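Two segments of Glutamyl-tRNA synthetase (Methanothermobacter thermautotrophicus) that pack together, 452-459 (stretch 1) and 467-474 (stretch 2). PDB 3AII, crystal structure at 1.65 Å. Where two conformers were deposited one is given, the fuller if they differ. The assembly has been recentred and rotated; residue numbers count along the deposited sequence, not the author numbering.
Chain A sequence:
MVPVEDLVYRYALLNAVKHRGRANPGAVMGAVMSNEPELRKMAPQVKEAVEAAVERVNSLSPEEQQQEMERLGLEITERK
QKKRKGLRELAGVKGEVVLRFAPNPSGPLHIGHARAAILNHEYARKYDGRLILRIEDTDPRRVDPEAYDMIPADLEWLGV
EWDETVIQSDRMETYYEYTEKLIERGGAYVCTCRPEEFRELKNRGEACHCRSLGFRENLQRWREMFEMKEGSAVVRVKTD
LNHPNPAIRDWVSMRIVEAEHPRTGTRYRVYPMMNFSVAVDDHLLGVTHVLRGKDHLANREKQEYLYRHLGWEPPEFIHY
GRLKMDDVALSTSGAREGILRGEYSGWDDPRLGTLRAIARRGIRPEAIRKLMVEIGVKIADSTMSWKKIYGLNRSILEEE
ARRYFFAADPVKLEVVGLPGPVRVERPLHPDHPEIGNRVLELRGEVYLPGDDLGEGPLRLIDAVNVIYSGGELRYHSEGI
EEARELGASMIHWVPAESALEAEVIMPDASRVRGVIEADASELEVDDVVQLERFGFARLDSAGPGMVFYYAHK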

# COMPACT_ATOMS: atom_id res chain seq x y z
N ASP A 452 10.80 4.41 -31.86
CA ASP A 452 12.07 3.78 -32.19
C ASP A 452 11.92 2.86 -33.38
O ASP A 452 12.58 1.83 -33.48
CB ASP A 452 12.62 3.00 -30.99
CG ASP A 452 12.95 3.90 -29.81
OD1 ASP A 452 13.01 5.13 -30.00
OD2 ASP A 452 13.16 3.37 -28.70
N LEU A 453 11.02 3.23 -34.29
CA LEU A 453 10.82 2.48 -35.52
C LEU A 453 11.76 3.01 -36.59
O LEU A 453 11.49 4.03 -37.22
CB LEU A 453 9.37 2.60 -35.99
CG LEU A 453 9.03 1.86 -37.28
CD1 LEU A 453 9.22 0.37 -37.11
CD2 LEU A 453 7.61 2.17 -37.72
N GLY A 454 12.88 2.32 -36.78
CA GLY A 454 13.85 2.76 -37.77
C GLY A 454 13.76 1.94 -39.04
O GLY A 454 12.95 1.02 -39.14
N GLU A 455 14.60 2.26 -40.01
CA GLU A 455 14.58 1.57 -41.29
C GLU A 455 15.19 0.18 -41.18
O GLU A 455 16.03 -0.07 -40.30
CB GLU A 455 15.31 2.39 -42.35
CG GLU A 455 14.67 3.75 -42.62
CD GLU A 455 15.43 4.55 -43.66
OE1 GLU A 455 16.63 4.83 -43.44
OE2 GLU A 455 14.83 4.91 -44.69
N GLY A 456 14.76 -0.73 -42.04
CA GLY A 456 15.33 -2.06 -42.08
C GLY A 456 14.28 -3.14 -42.16
O GLY A 456 13.09 -2.86 -42.27
N PRO A 457 14.72 -4.41 -42.09
CA PRO A 457 13.81 -5.54 -42.24
C PRO A 457 13.04 -5.82 -40.95
O PRO A 457 13.60 -5.74 -39.85
CB PRO A 457 14.75 -6.71 -42.54
CG PRO A 457 16.03 -6.33 -41.83
CD PRO A 457 16.13 -4.83 -41.99
N LEU A 458 11.76 -6.12 -41.10
CA LEU A 458 10.88 -6.42 -39.98
C LEU A 458 10.09 -7.67 -40.30
O LEU A 458 9.76 -7.93 -41.45
CB LEU A 458 9.88 -5.29 -39.75
CG LEU A 458 10.44 -3.89 -39.47
CD1 LEU A 458 9.35 -2.82 -39.61
CD2 LEU A 458 11.08 -3.85 -38.09
N ARG A 459 9.76 -8.43 -39.26
CA ARG A 459 8.80 -9.50 -39.41
C ARG A 459 7.58 -9.13 -38.58
O ARG A 459 7.67 -9.02 -37.35
CB ARG A 459 9.36 -10.83 -38.92
CG ARG A 459 8.30 -11.93 -38.96
CD ARG A 459 8.90 -13.30 -38.86
NE ARG A 459 7.84 -14.31 -38.78
CZ ARG A 459 7.18 -14.80 -39.83
NH1 ARG A 459 7.45 -14.38 -41.07
NH2 ARG A 459 6.23 -15.71 -39.63
N ILE A 467 10.35 -4.74 -45.54
CA ILE A 467 11.45 -3.82 -45.36
C ILE A 467 10.90 -2.40 -45.29
O ILE A 467 10.13 -1.97 -46.16
CB ILE A 467 12.51 -3.96 -46.48
CG1 ILE A 467 13.08 -5.37 -46.45
CG2 ILE A 467 13.63 -2.93 -46.30
CD1 ILE A 467 13.89 -5.73 -47.64
N TYR A 468 11.26 -1.69 -44.22
CA TYR A 468 10.82 -0.32 -44.02
C TYR A 468 11.96 0.60 -44.41
O TYR A 468 13.02 0.58 -43.78
CB TYR A 468 10.42 -0.12 -42.54
CG TYR A 468 9.80 1.22 -42.22
CD1 TYR A 468 8.78 1.74 -43.00
CD2 TYR A 468 10.24 1.97 -41.12
CE1 TYR A 468 8.21 2.97 -42.70
CE2 TYR A 468 9.68 3.20 -40.83
CZ TYR A 468 8.66 3.69 -41.62
OH TYR A 468 8.08 4.91 -41.33
N SER A 469 11.77 1.40 -45.45
CA SER A 469 12.79 2.38 -45.80
C SER A 469 12.19 3.51 -46.62
O SER A 469 11.24 3.30 -47.36
CB SER A 469 13.98 1.74 -46.51
OG SER A 469 13.62 1.25 -47.79
N GLY A 470 12.74 4.71 -46.44
CA GLY A 470 12.23 5.88 -47.11
C GLY A 470 10.79 6.16 -46.73
O GLY A 470 10.07 6.81 -47.48
N GLY A 471 10.38 5.67 -45.57
CA GLY A 471 9.03 5.89 -45.08
C GLY A 471 8.01 4.98 -45.74
O GLY A 471 6.81 5.19 -45.62
N GLU A 472 8.50 3.98 -46.46
CA GLU A 472 7.61 3.06 -47.15
C GLU A 472 7.80 1.64 -46.67
O GLU A 472 8.92 1.19 -46.44
CB GLU A 472 7.86 3.13 -48.66
CG GLU A 472 7.06 2.11 -49.44
CD GLU A 472 7.26 2.26 -50.93
OE1 GLU A 472 8.38 1.97 -51.42
OE2 GLU A 472 6.30 2.66 -51.61
N LEU A 473 6.71 0.92 -46.50
CA LEU A 473 6.80 -0.46 -46.04
C LEU A 473 6.60 -1.39 -47.23
O LEU A 473 5.53 -1.38 -47.84
CB LEU A 473 5.73 -0.69 -44.96
CG LEU A 473 5.91 -1.90 -44.05
CD1 LEU A 473 7.13 -1.74 -43.17
CD2 LEU A 473 4.66 -2.10 -43.20
N ARG A 474 7.62 -2.18 -47.59
CA ARG A 474 7.54 -3.04 -48.76
C ARG A 474 7.60 -4.53 -48.44
O ARG A 474 8.46 -4.97 -47.68
CB ARG A 474 8.63 -2.70 -49.78
CG ARG A 474 8.76 -3.75 -50.87
CD ARG A 474 9.65 -3.28 -52.02
NE ARG A 474 9.10 -2.14 -52.73
CZ ARG A 474 8.09 -2.22 -53.60
NH1 ARG A 474 7.65 -1.13 -54.21
NH2 ARG A 474 7.52 -3.39 -53.84

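Two stretches of one chain meet as antiparallel strands, 456-459 against 467-469, and bury 395 Å² between them. Asp-452 makes no contact. The CA-to-CB bond of Leu-453 points toward stretch 2, and the side chain makes an apolar contact with Tyr-468, with Leu-453 CG 3.8 Å from Tyr-468 CE2. Its branched apolar side chain suits a place beside an aromatic ring. The carbonyl of Gly-454 lies at the ring edge, Gly-454 O being 3.5 Å from Tyr-468 CD2.

Glu-455 leaves the backbone sideways, but its carboxylate reaches the hairpin turn. Glu-455 OE2 accepts a hydrogen bond from Gly-470 N at 2.7 Å. The bond is nearly straight, at 177°. Gly-470 is in the type I' turn from Ser-469 to Glu-472. Both central residues, Gly-470 and Gly-471, have positive phi, which favours glycine.

Gly-456 anchors the pairing through its backbone. Gly-456 N donates to Tyr-468 O at 2.8 Å, and Tyr-468 N donates to Gly-456 O at 2.9 Å. Its phi of 134° and psi of -175° call for glycine: a CB here would be jammed against the preceding carbonyl oxygen and would clash with Pro-457 CD.

Pro-457 faces Ile-467 in a non-hydrogen-bonded pair, so its lack of an amide hydrogen costs no bond to that partner. Their side chains share one face of the sheet, with Pro-457 CB 4.5 Å from Ile-467 CG1. Tyr-468 points to the other face and has the largest area covered by the opposing stretch, 109 Å².

Leu-458 is buried. Its chi1 is m and its chi2 is t. Leu-458 CD1 lies 4.1 Å from Tyr-468 CB and 4.3 Å from Leu-473 CD1, an apolar contact between two buried leucines. Arg-459 extends out of reach of stretch 2.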